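Local structure of putative lipoprotein (Parabacteroides distasonis ATCC 8503, 3JX8) at residues I20-D24 with S93-E97; F54-V58 with I68-S72; E142-A146 with L161-L165; A180-V184 with E201-A205; V212-L218 with Y230-I236. The protein is of uncertain function but is a putative lipoprotein with an adhesin-like, probably beta-helical domain, and may bind lipid. All coordinates share one frame. Residue numbers count along the deposited sequence, not the author numbering.

Interaction 1. Residues I20-D24 with S93-E97; sequences ISDYD and SNSKE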
# COMPACT_ATOMS: atom_id res chain seq x y z
N ILE A 20 -10.38 33.10 11.17
CA ILE A 20 -9.16 32.40 10.87
C ILE A 20 -8.15 33.26 10.10
O ILE A 20 -8.54 34.13 9.35
CB ILE A 20 -9.44 31.12 10.04
CG1 ILE A 20 -10.14 31.44 8.72
CG2 ILE A 20 -10.29 30.15 10.81
CD1 ILE A 20 -9.96 30.30 7.69
N SER A 21 -6.86 32.99 10.27
CA SER A 21 -5.83 33.49 9.36
C SER A 21 -5.78 32.61 8.13
O SER A 21 -6.36 31.52 8.10
CB SER A 21 -4.43 33.35 9.97
OG SER A 21 -4.40 33.89 11.26
N ASP A 22 -5.01 33.06 7.15
CA ASP A 22 -4.73 32.27 5.99
C ASP A 22 -4.05 30.97 6.36
O ASP A 22 -3.41 30.86 7.40
CB ASP A 22 -3.82 33.02 5.00
CG ASP A 22 -3.82 32.38 3.61
OD1 ASP A 22 -4.88 31.93 3.16
OD2 ASP A 22 -2.77 32.35 2.97
N TYR A 23 -4.20 29.99 5.48
CA TYR A 23 -3.60 28.69 5.66
C TYR A 23 -3.27 28.18 4.28
O TYR A 23 -3.91 28.54 3.32
CB TYR A 23 -4.59 27.75 6.38
CG TYR A 23 -5.93 27.54 5.68
CD1 TYR A 23 -6.10 26.54 4.73
CD2 TYR A 23 -7.04 28.34 5.99
CE1 TYR A 23 -7.33 26.34 4.11
CE2 TYR A 23 -8.29 28.13 5.39
CZ TYR A 23 -8.42 27.13 4.44
OH TYR A 23 -9.64 26.91 3.83
N ASP A 24 -2.25 27.35 4.21
CA ASP A 24 -1.86 26.72 2.97
C ASP A 24 -1.98 25.21 3.07
O ASP A 24 -1.61 24.50 2.15
CB ASP A 24 -0.44 27.13 2.57
CG ASP A 24 0.62 26.67 3.55
OD1 ASP A 24 0.32 25.94 4.53
OD2 ASP A 24 1.79 27.06 3.34
N SER A 93 -14.90 26.81 3.15
CA SER A 93 -13.71 27.58 3.50
C SER A 93 -12.93 27.98 2.28
O SER A 93 -13.09 27.37 1.23
CB SER A 93 -12.82 26.79 4.48
OG SER A 93 -11.82 27.61 5.06
N ASN A 94 -12.13 29.03 2.42
CA ASN A 94 -11.19 29.41 1.40
C ASN A 94 -9.90 29.99 1.96
O ASN A 94 -9.84 30.45 3.11
CB ASN A 94 -11.84 30.35 0.40
CG ASN A 94 -12.36 31.63 1.03
OD1 ASN A 94 -11.60 32.57 1.28
ND2 ASN A 94 -13.65 31.67 1.27
N SER A 95 -8.85 29.92 1.16
CA SER A 95 -7.54 30.49 1.50
C SER A 95 -6.88 30.86 0.20
O SER A 95 -7.44 30.58 -0.88
CB SER A 95 -6.66 29.52 2.28
OG SER A 95 -6.24 28.44 1.47
N LYS A 96 -5.71 31.47 0.27
CA LYS A 96 -5.05 31.93 -0.94
C LYS A 96 -4.56 30.75 -1.77
O LYS A 96 -4.69 30.76 -2.99
CB LYS A 96 -3.91 32.91 -0.61
CG LYS A 96 -4.37 34.11 0.28
CD LYS A 96 -4.60 35.41 -0.48
CE LYS A 96 -5.57 36.43 0.24
NZ LYS A 96 -5.45 36.48 1.74
N GLU A 97 -4.06 29.71 -1.12
CA GLU A 97 -3.49 28.55 -1.82
C GLU A 97 -3.62 27.30 -0.95
O GLU A 97 -3.53 27.40 0.27
CB GLU A 97 -2.02 28.82 -2.07
CG GLU A 97 -1.25 27.69 -2.75
CD GLU A 97 0.23 28.04 -2.93
OE1 GLU A 97 0.68 29.03 -2.31
OE2 GLU A 97 0.93 27.32 -3.69
O HOH W 1 -2.58 30.15 1.40
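Ser93 lies on strand 89-95, and its side chain meets the end of Tyr23. Tyr23 OH donates a short hydrogen bond to Ser93 OG at 2.6 Å. Ser93 OG is also bonded to the backbone oxygen of Tyr44, so the tyrosine hydroxyl is tied into the sheet. Ile20 adds a looser touch, with its CD1 4.2 Å from Ser93 OG. The side chain of Asn94 starts away from the 20-24 loop. Ser95 points back toward it and packs against one face of the Tyr23 ring. Its CB lies 3.6 Å from the ring centroid, 7° off the normal, a CH-pi contact over the face. Ser95 OG is hydrogen-bonded to Tyr36 OH and lies 3.0 Å from Tyr23 O, at best a weak bond. Here the strand ends. Lys96 N donates to Asp22 OD1 at 3.0 Å, with a nearly straight angle of 165°. At Glu97 the two backbones come close: Asp24 CA is 3.2 Å from Glu97 O, in CA-H...O geometry. Water 1 accepts from Glu97 N at 3.0 Å and lies 2.7 Å from Asp22 OD2 and 2.8 Å from Tyr23 O. A glycerol, probably from crystallisation, also bonds Asp22 OD2. Tyr23 thus fastens the loop between strands 13-17 and 25-29 over the end of strand 89-95, in the N-terminal part of a beta-helix-like fold.

Interaction 2. Residues F54-V58 with I68-S72; sequences FDYLV and IYPKS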
# COMPACT_ATOMS: atom_id res chain seq x y z
N PHE A 54 -20.34 20.94 18.31
CA PHE A 54 -19.22 21.90 18.31
C PHE A 54 -18.29 21.72 19.51
O PHE A 54 -17.11 21.90 19.40
CB PHE A 54 -19.70 23.37 18.31
CG PHE A 54 -20.15 23.87 16.97
CD1 PHE A 54 -19.24 24.12 15.97
CD2 PHE A 54 -21.49 24.10 16.71
CE1 PHE A 54 -19.64 24.58 14.72
CE2 PHE A 54 -21.89 24.57 15.46
CZ PHE A 54 -20.96 24.80 14.47
N ASP A 55 -18.85 21.40 20.67
CA ASP A 55 -18.08 21.14 21.88
C ASP A 55 -17.12 19.97 21.73
O ASP A 55 -16.19 19.85 22.53
CB ASP A 55 -19.00 20.81 23.05
CG ASP A 55 -19.83 22.01 23.52
OD1 ASP A 55 -19.38 23.15 23.28
OD2 ASP A 55 -20.95 21.81 24.08
N TYR A 56 -17.34 19.11 20.73
CA TYR A 56 -16.52 17.93 20.50
C TYR A 56 -15.59 18.05 19.31
O TYR A 56 -14.94 17.09 18.95
CB TYR A 56 -17.43 16.72 20.31
CG TYR A 56 -18.25 16.44 21.53
CD1 TYR A 56 -19.49 17.04 21.71
CD2 TYR A 56 -17.78 15.60 22.55
CE1 TYR A 56 -20.25 16.81 22.84
CE2 TYR A 56 -18.54 15.37 23.68
CZ TYR A 56 -19.79 15.98 23.80
OH TYR A 56 -20.57 15.79 24.89
N LEU A 57 -15.51 19.23 18.71
CA LEU A 57 -14.85 19.43 17.43
C LEU A 57 -13.74 20.48 17.59
O LEU A 57 -13.93 21.47 18.28
CB LEU A 57 -15.91 19.91 16.43
CG LEU A 57 -15.72 19.83 14.93
CD1 LEU A 57 -15.58 18.35 14.52
CD2 LEU A 57 -16.91 20.53 14.20
N VAL A 58 -12.59 20.26 16.98
CA VAL A 58 -11.56 21.30 16.86
C VAL A 58 -11.76 21.93 15.51
O VAL A 58 -11.95 21.21 14.53
CB VAL A 58 -10.13 20.69 16.93
CG1 VAL A 58 -9.07 21.75 16.59
CG2 VAL A 58 -9.91 20.03 18.31
N ILE A 68 -9.58 20.70 11.31
CA ILE A 68 -10.97 20.37 11.65
C ILE A 68 -11.03 18.88 11.95
O ILE A 68 -10.83 18.05 11.06
CB ILE A 68 -11.96 20.76 10.52
CG1 ILE A 68 -11.97 22.28 10.34
CG2 ILE A 68 -13.41 20.25 10.81
CD1 ILE A 68 -12.80 22.80 9.16
N TYR A 69 -11.26 18.52 13.20
CA TYR A 69 -11.36 17.11 13.56
C TYR A 69 -11.99 16.95 14.92
O TYR A 69 -11.98 17.90 15.72
CB TYR A 69 -9.96 16.48 13.54
CG TYR A 69 -8.95 17.23 14.36
CD1 TYR A 69 -8.87 17.03 15.71
CD2 TYR A 69 -8.05 18.09 13.78
CE1 TYR A 69 -7.96 17.70 16.48
CE2 TYR A 69 -7.11 18.78 14.56
CZ TYR A 69 -7.09 18.58 15.91
OH TYR A 69 -6.20 19.22 16.73
N PRO A 70 -12.56 15.76 15.20
CA PRO A 70 -13.10 15.50 16.53
C PRO A 70 -12.02 15.55 17.58
O PRO A 70 -10.90 15.10 17.34
CB PRO A 70 -13.67 14.09 16.42
CG PRO A 70 -13.87 13.87 14.96
CD PRO A 70 -12.77 14.62 14.29
N LYS A 71 -12.35 16.12 18.74
CA LYS A 71 -11.43 16.13 19.86
C LYS A 71 -11.10 14.70 20.33
O LYS A 71 -11.88 13.76 20.16
CB LYS A 71 -12.03 16.88 21.04
CG LYS A 71 -12.20 18.37 20.83
CD LYS A 71 -12.80 19.02 22.08
CE LYS A 71 -13.13 20.48 21.79
NZ LYS A 71 -13.78 21.19 22.91
N SER A 72 -9.93 14.60 20.97
CA SER A 72 -9.60 13.44 21.78
C SER A 72 -10.57 13.28 22.89
O SER A 72 -11.04 14.26 23.46
CB SER A 72 -8.24 13.60 22.44
OG SER A 72 -7.22 13.65 21.48
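Four hydrogen bonds hold these segments together. Val58 N donates to Tyr69 O at 2.7 Å, and Tyr69 N returns a bond to Val58 O at 3.1 Å. This makes Val58 and Tyr69 an antiparallel hydrogen-bonded pair. Lys71 N donates to Tyr56 O at 2.8 Å. The extended side chain of Lys71 runs back along 54-58, and its NZ reaches Asp55 O at 2.8 Å. Between these bonds, Leu57 and Pro70 form a non-hydrogen-bonded pair with CA atoms 4.4 Å apart. Proline fits here because its nitrogen owes no hydrogen bond to the partner strand. On the sheet face of Val58 and Tyr69, Val58 CB packs over the tyrosine ring, 3.9 Å from its centroid, and Val58 CG2 is 3.5 Å from Tyr69 CE1. On the other face, Leu57 CD1 lies 4.0 Å from Pro70 N. Leu57 and Pro70 both also touch Leu84. The bonding pattern is that of an antiparallel beta hairpin, seen at the open end of strands 57-62 and 65-70.

Interaction 3. Residues E142-A146 with L161-L165; sequences ECNMA and LSCSL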
# COMPACT_ATOMS: atom_id res chain seq x y z
N GLU A 142 -0.45 15.93 -6.97
CA GLU A 142 -0.22 14.61 -6.41
C GLU A 142 -1.48 14.16 -5.68
O GLU A 142 -2.02 14.91 -4.85
CB GLU A 142 0.97 14.68 -5.48
CG GLU A 142 1.51 13.37 -5.08
CD GLU A 142 2.79 13.47 -4.28
OE1 GLU A 142 3.73 14.14 -4.74
OE2 GLU A 142 2.87 12.85 -3.20
N CYS A 143 -1.99 12.99 -6.04
CA CYS A 143 -3.18 12.36 -5.43
C CYS A 143 -2.82 11.03 -4.78
O CYS A 143 -2.58 10.02 -5.48
CB CYS A 143 -4.21 12.06 -6.49
SG CYS A 143 -4.91 13.49 -7.28
N ASN A 144 -2.78 11.02 -3.47
CA ASN A 144 -2.43 9.85 -2.74
C ASN A 144 -3.60 9.40 -1.93
O ASN A 144 -4.26 10.22 -1.24
CB ASN A 144 -1.28 10.16 -1.83
CG ASN A 144 -0.11 10.71 -2.59
OD1 ASN A 144 0.22 10.21 -3.67
ND2 ASN A 144 0.51 11.76 -2.06
N MSE A 145 -3.88 8.11 -2.00
CA MSE A 145 -4.88 7.56 -1.11
C MSE A 145 -4.62 6.14 -0.57
O MSE A 145 -3.93 5.30 -1.22
CB MSE A 145 -6.24 7.65 -1.75
CG MSE A 145 -6.47 6.76 -2.90
SE MSE A 145 -8.43 6.48 -2.91
CE MSE A 145 -8.60 5.36 -1.31
N ALA A 146 -5.11 5.93 0.65
CA ALA A 146 -5.07 4.62 1.28
C ALA A 146 -6.47 4.36 1.81
O ALA A 146 -6.95 5.03 2.76
CB ALA A 146 -4.01 4.56 2.41
N LEU A 161 1.80 14.88 -12.99
CA LEU A 161 0.74 14.26 -12.19
C LEU A 161 1.29 13.01 -11.55
O LEU A 161 1.92 12.18 -12.22
CB LEU A 161 -0.44 13.87 -13.07
CG LEU A 161 -1.55 13.05 -12.36
CD1 LEU A 161 -2.27 13.87 -11.28
CD2 LEU A 161 -2.56 12.49 -13.39
N SER A 162 1.03 12.84 -10.27
CA SER A 162 1.40 11.61 -9.60
C SER A 162 0.25 11.07 -8.78
O SER A 162 -0.30 11.78 -7.94
CB SER A 162 2.59 11.90 -8.71
OG SER A 162 2.82 10.79 -7.89
N CYS A 163 -0.12 9.81 -9.01
CA CYS A 163 -1.15 9.14 -8.21
C CYS A 163 -0.68 7.84 -7.63
O CYS A 163 -0.21 6.95 -8.38
CB CYS A 163 -2.39 8.83 -9.06
SG CYS A 163 -3.07 10.24 -9.90
N SER A 164 -0.84 7.69 -6.31
CA SER A 164 -0.54 6.47 -5.59
C SER A 164 -1.76 6.04 -4.78
O SER A 164 -2.30 6.82 -3.98
CB SER A 164 0.61 6.68 -4.65
OG SER A 164 1.70 7.20 -5.37
N LEU A 165 -2.15 4.80 -4.98
CA LEU A 165 -3.32 4.20 -4.39
C LEU A 165 -2.89 2.97 -3.60
O LEU A 165 -2.27 2.06 -4.16
CB LEU A 165 -4.28 3.79 -5.52
CG LEU A 165 -5.49 2.93 -5.23
CD1 LEU A 165 -6.26 3.41 -4.03
CD2 LEU A 165 -6.37 2.92 -6.50
O HOH W 2 5.71 12.49 -6.93
O HOH W 3 2.05 9.79 -5.58
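Met145, a selenomethionine in the crystal, loses 61 Å² to the partner strand. Its CG packs 3.5 Å from Leu165 CD1, on the buried face of the sheet. Met145 N also donates to Ser164 O at 2.8 Å. Cys143 comes next with 58 Å² and points to the same face. Its CB is 4.0 Å from Cys163 SG, a packing contact. Cys143 N donates to Ser162 O at 2.8 Å, and Cys143 O accepts from Ser164 N at 3.0 Å. Ser164 buries 51 Å² and belongs to the opposite, polar face. There water 3 links Asn144 OD1 at 2.7 Å with Ser162 OG and Ser164 OG, each at 2.6 Å. Asn144 ND2 donates to Glu142 OE2 at 2.8 Å, within its own strand. The strands run parallel, with axes 4.7 Å apart and 2° between them. Strand 120-125 flanks 140-146, and strand 180-185 flanks 160-166. Ile151 and Ile171, from strands 150-153 and 170-174, pack against the buried face.

Interaction 4. Residues A180-V184 with E201-A205; sequences ASFNV and ECNIA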
# COMPACT_ATOMS: atom_id res chain seq x y z
N ALA A 180 3.22 11.68 -16.19
CA ALA A 180 2.34 11.04 -15.23
C ALA A 180 3.02 9.83 -14.61
O ALA A 180 3.75 9.05 -15.27
CB ALA A 180 1.03 10.59 -15.90
N SER A 181 2.74 9.65 -13.32
CA SER A 181 3.16 8.48 -12.60
C SER A 181 1.93 7.88 -11.87
O SER A 181 1.27 8.57 -11.08
CB SER A 181 4.27 8.88 -11.67
OG SER A 181 4.44 7.85 -10.73
N PHE A 182 1.58 6.63 -12.18
CA PHE A 182 0.43 5.93 -11.61
C PHE A 182 0.84 4.67 -10.86
O PHE A 182 1.46 3.76 -11.45
CB PHE A 182 -0.53 5.54 -12.71
CG PHE A 182 -1.10 6.69 -13.46
CD1 PHE A 182 -1.71 7.74 -12.80
CD2 PHE A 182 -1.07 6.72 -14.84
CE1 PHE A 182 -2.25 8.81 -13.51
CE2 PHE A 182 -1.62 7.79 -15.55
CZ PHE A 182 -2.21 8.84 -14.87
N ASN A 183 0.48 4.59 -9.59
CA ASN A 183 0.94 3.53 -8.71
C ASN A 183 -0.23 2.93 -7.95
O ASN A 183 -1.00 3.67 -7.33
CB ASN A 183 1.95 4.07 -7.74
CG ASN A 183 3.05 4.78 -8.43
OD1 ASN A 183 4.00 4.16 -8.91
ND2 ASN A 183 2.93 6.10 -8.55
N VAL A 184 -0.37 1.62 -8.03
CA VAL A 184 -1.34 0.88 -7.23
C VAL A 184 -0.67 -0.23 -6.40
O VAL A 184 0.06 -1.07 -6.95
CB VAL A 184 -2.41 0.26 -8.14
CG1 VAL A 184 -3.38 -0.56 -7.29
CG2 VAL A 184 -3.12 1.35 -8.91
N GLU A 201 4.49 6.46 -16.34
CA GLU A 201 5.01 5.30 -15.63
C GLU A 201 3.87 4.67 -14.83
O GLU A 201 3.19 5.36 -14.07
CB GLU A 201 6.09 5.75 -14.66
CG GLU A 201 6.85 4.60 -14.05
CD GLU A 201 7.77 5.05 -12.92
OE1 GLU A 201 8.20 6.24 -12.98
OE2 GLU A 201 8.05 4.21 -12.00
N CYS A 202 3.68 3.37 -14.99
CA CYS A 202 2.61 2.64 -14.32
C CYS A 202 3.19 1.49 -13.53
O CYS A 202 3.92 0.65 -14.06
CB CYS A 202 1.65 2.09 -15.34
SG CYS A 202 0.73 3.34 -16.20
N ASN A 203 2.89 1.47 -12.25
CA ASN A 203 3.36 0.43 -11.36
C ASN A 203 2.23 -0.17 -10.60
O ASN A 203 1.47 0.58 -9.96
CB ASN A 203 4.34 0.99 -10.35
CG ASN A 203 5.62 1.47 -11.00
OD1 ASN A 203 6.43 0.66 -11.44
ND2 ASN A 203 5.80 2.77 -11.06
N ILE A 204 2.15 -1.50 -10.62
CA ILE A 204 1.18 -2.28 -9.84
C ILE A 204 1.85 -3.35 -8.98
O ILE A 204 2.67 -4.14 -9.45
CB ILE A 204 0.16 -3.00 -10.74
CG1 ILE A 204 -0.59 -1.99 -11.63
CG2 ILE A 204 -0.86 -3.79 -9.88
CD1 ILE A 204 -1.72 -2.60 -12.45
N ALA A 205 1.47 -3.36 -7.70
CA ALA A 205 1.81 -4.41 -6.78
C ALA A 205 0.51 -5.10 -6.37
O ALA A 205 -0.40 -4.50 -5.85
CB ALA A 205 2.58 -3.85 -5.57
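Two successive rungs of a parallel beta-helix-like fold meet here, consistent with the pectate-lyase-like clan of its family. Strands 180-184 and 201-205 are in register, with axes 4.8 Å apart and 6° between them. Five backbone hydrogen bonds alternate along them. Glu201 N donates to Ala180 O at 2.9 Å, Phe182 N to Glu201 O at 2.8 Å, and Asn203 N to Phe182 O at 2.8 Å. Val184 N then donates to Asn203 O at 2.9 Å, and Ala205 N to Val184 O at 2.8 Å. Inside, Cys202 SG lies at the edge of the Phe182 ring, 4.1 Å from CD2, as a sulfur-aromatic contact. Val184 and Ile204 share this buried face. On the other face Asn203 sits beside Asn183, and Asn203 ND2 donates to Asn183 OD1 at 3.1 Å. It also donates to Glu201 OE2 at 2.8 Å. Asn183 ND2 bonds in turn to Ser181 OG at 3.2 Å. The aligned asparagines thus pair amide with amide across the rungs, so polar side chains reinforce the backbone ladder outside while apolar ones fill the interior.

Interaction 5. Residues V212-L218 with Y230-I236; sequences VYATQIL and YKGDPEI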
# COMPACT_ATOMS: atom_id res chain seq x y z
N VAL A 212 -4.38 3.52 -18.81
CA VAL A 212 -3.53 4.66 -19.10
C VAL A 212 -3.60 5.02 -20.58
O VAL A 212 -3.81 4.16 -21.43
CB VAL A 212 -2.05 4.39 -18.67
CG1 VAL A 212 -1.47 3.14 -19.40
CG2 VAL A 212 -1.16 5.67 -18.84
N TYR A 213 -3.42 6.32 -20.84
CA TYR A 213 -3.30 6.87 -22.18
C TYR A 213 -2.01 7.68 -22.20
O TYR A 213 -1.92 8.72 -21.57
CB TYR A 213 -4.50 7.75 -22.46
CG TYR A 213 -4.54 8.51 -23.77
CD1 TYR A 213 -3.80 8.11 -24.87
CD2 TYR A 213 -5.41 9.60 -23.92
CE1 TYR A 213 -3.87 8.79 -26.07
CE2 TYR A 213 -5.51 10.28 -25.12
CZ TYR A 213 -4.74 9.87 -26.19
OH TYR A 213 -4.82 10.53 -27.39
N ALA A 214 -1.01 7.16 -22.91
CA ALA A 214 0.31 7.77 -23.06
C ALA A 214 0.58 7.85 -24.56
O ALA A 214 0.34 6.90 -25.29
CB ALA A 214 1.42 6.95 -22.34
N THR A 215 1.05 9.00 -25.00
CA THR A 215 1.26 9.22 -26.43
C THR A 215 2.69 8.91 -26.88
O THR A 215 2.89 8.48 -28.01
CB THR A 215 0.87 10.64 -26.86
OG1 THR A 215 1.73 11.57 -26.20
CG2 THR A 215 -0.60 10.93 -26.48
N GLN A 216 3.68 9.09 -26.01
CA GLN A 216 5.07 8.92 -26.43
C GLN A 216 5.83 7.77 -25.74
O GLN A 216 6.40 6.93 -26.41
CB GLN A 216 5.78 10.22 -26.22
CG GLN A 216 7.15 10.27 -26.83
CD GLN A 216 7.80 11.60 -26.54
OE1 GLN A 216 7.23 12.66 -26.84
NE2 GLN A 216 8.97 11.55 -25.91
N ILE A 217 5.84 7.77 -24.41
CA ILE A 217 6.57 6.78 -23.63
C ILE A 217 5.65 6.20 -22.55
O ILE A 217 4.96 6.95 -21.84
CB ILE A 217 7.78 7.42 -22.90
CG1 ILE A 217 8.77 8.05 -23.88
CG2 ILE A 217 8.50 6.42 -22.03
CD1 ILE A 217 9.46 7.04 -24.77
N LEU A 218 5.65 4.88 -22.42
CA LEU A 218 4.92 4.17 -21.39
C LEU A 218 5.84 3.14 -20.76
O LEU A 218 6.40 2.27 -21.45
CB LEU A 218 3.65 3.48 -21.92
CG LEU A 218 2.85 2.62 -20.92
CD1 LEU A 218 2.35 3.49 -19.70
CD2 LEU A 218 1.67 1.94 -21.66
N TYR A 230 -3.69 -0.06 -21.89
CA TYR A 230 -3.24 1.21 -22.42
C TYR A 230 -3.75 1.51 -23.81
O TYR A 230 -4.02 0.60 -24.62
CB TYR A 230 -1.72 1.31 -22.37
CG TYR A 230 -0.94 0.56 -23.45
CD1 TYR A 230 -0.71 -0.82 -23.33
CD2 TYR A 230 -0.42 1.22 -24.57
CE1 TYR A 230 0.02 -1.51 -24.29
CE2 TYR A 230 0.32 0.53 -25.52
CZ TYR A 230 0.54 -0.81 -25.37
OH TYR A 230 1.25 -1.51 -26.29
N LYS A 231 -3.84 2.81 -24.08
CA LYS A 231 -4.18 3.31 -25.40
C LYS A 231 -3.20 4.38 -25.77
O LYS A 231 -2.42 4.83 -24.92
CB LYS A 231 -5.60 3.87 -25.40
CG LYS A 231 -5.83 5.00 -24.44
CD LYS A 231 -7.26 5.54 -24.52
CE LYS A 231 -7.39 6.53 -25.67
NZ LYS A 231 -8.78 7.04 -25.81
N GLY A 232 -3.25 4.81 -27.02
CA GLY A 232 -2.22 5.66 -27.58
C GLY A 232 -1.25 4.76 -28.31
O GLY A 232 -1.40 3.55 -28.30
N ASP A 233 -0.24 5.36 -28.92
CA ASP A 233 0.82 4.60 -29.55
C ASP A 233 2.18 5.00 -29.01
O ASP A 233 3.07 5.33 -29.76
CB ASP A 233 0.75 4.78 -31.07
CG ASP A 233 -0.59 4.33 -31.64
OD1 ASP A 233 -0.97 3.15 -31.48
OD2 ASP A 233 -1.30 5.17 -32.24
N PRO A 234 2.37 4.91 -27.68
CA PRO A 234 3.69 5.18 -27.14
C PRO A 234 4.64 4.02 -27.44
O PRO A 234 4.19 2.99 -27.93
CB PRO A 234 3.44 5.21 -25.65
CG PRO A 234 2.41 4.12 -25.48
CD PRO A 234 1.53 4.20 -26.70
N GLU A 235 5.93 4.20 -27.16
CA GLU A 235 6.89 3.10 -27.05
C GLU A 235 6.76 2.59 -25.61
O GLU A 235 6.94 3.36 -24.65
CB GLU A 235 8.32 3.57 -27.30
CG GLU A 235 8.49 4.23 -28.68
CD GLU A 235 9.84 4.88 -28.84
OE1 GLU A 235 10.60 5.00 -27.85
OE2 GLU A 235 10.12 5.30 -29.98
N ILE A 236 6.42 1.31 -25.47
CA ILE A 236 6.16 0.72 -24.17
C ILE A 236 7.38 -0.08 -23.73
O ILE A 236 7.97 -0.82 -24.54
CB ILE A 236 4.86 -0.17 -24.20
CG1 ILE A 236 4.46 -0.66 -22.81
CG2 ILE A 236 4.96 -1.34 -25.18
CD1 ILE A 236 3.10 -1.41 -22.80
O HOH W 4 0.38 8.04 -29.34
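This is a stacked pair of corners in a parallel beta-helix-like fold, where two consecutive coils turn from one sheet to the other. Each segment carries a strand on both sides of its turn. Before the corner, Val212 pairs with Tyr230 and Tyr213 with Lys231, in parallel. Lys231 N donates to Val212 O at 3.0 Å, and Ala214 N gives a weak bond to Lys231 O at 3.4 Å. After the corner the pairing resumes. Glu235 N donates to Gln216 O at 2.9 Å, and Leu218 N to Glu235 O at 3.0 Å. Between them, water 4 bridges the turns, 2.9 Å from Thr215 O and 2.8 Å from Asp233 N. Gly232 has a positive phi of 96°, and a CB there would clash with Ala214 O. Leu218 buries the most area, 95 Å². Its CD2 lies 3.5 Å from Tyr230 CG and 3.8 Å from Ile236 CD1, while its CB is 3.8 Å from Pro234 CG. Before the corner, on the face opposite Val212 and Tyr230, Lys231 lies over the Tyr213 ring. Its CE is 3.9 Å from the ring centroid, and its NZ 4.7 Å away in a cation-pi contact. Strand 200-205 lies beside 217-223; its Cys202 touches Leu218 there and Val212 across the interior. Strand 245-248 lies beyond 227-231, and its Ile246 touches Tyr230 and Ile236.

In the fold
Interactions 1 and 2 share one end of the fold, with centres about 20 Å apart. Interaction 2 falls within the chain span between the two segments of interaction 1. Interactions 3, 4 and 5 then follow in sequence, away from that end. Centres of interactions 2 and 5 are about 47 Å apart. Interactions 2 to 5 all reach one long sheet, which changes from an antiparallel hairpin to parallel rungs. Interaction 1, through strand 89-95, belongs to the other large sheet, which interaction 5 also reaches. Interactions 3 and 4, about 9 Å apart between centres, join through neighbouring strands 160-166 and 180-185. Interactions 4 and 5, about 14 Å apart, meet where Cys202 packs on Leu218. The coils form one elongated body, consistent with an adhesin-like domain.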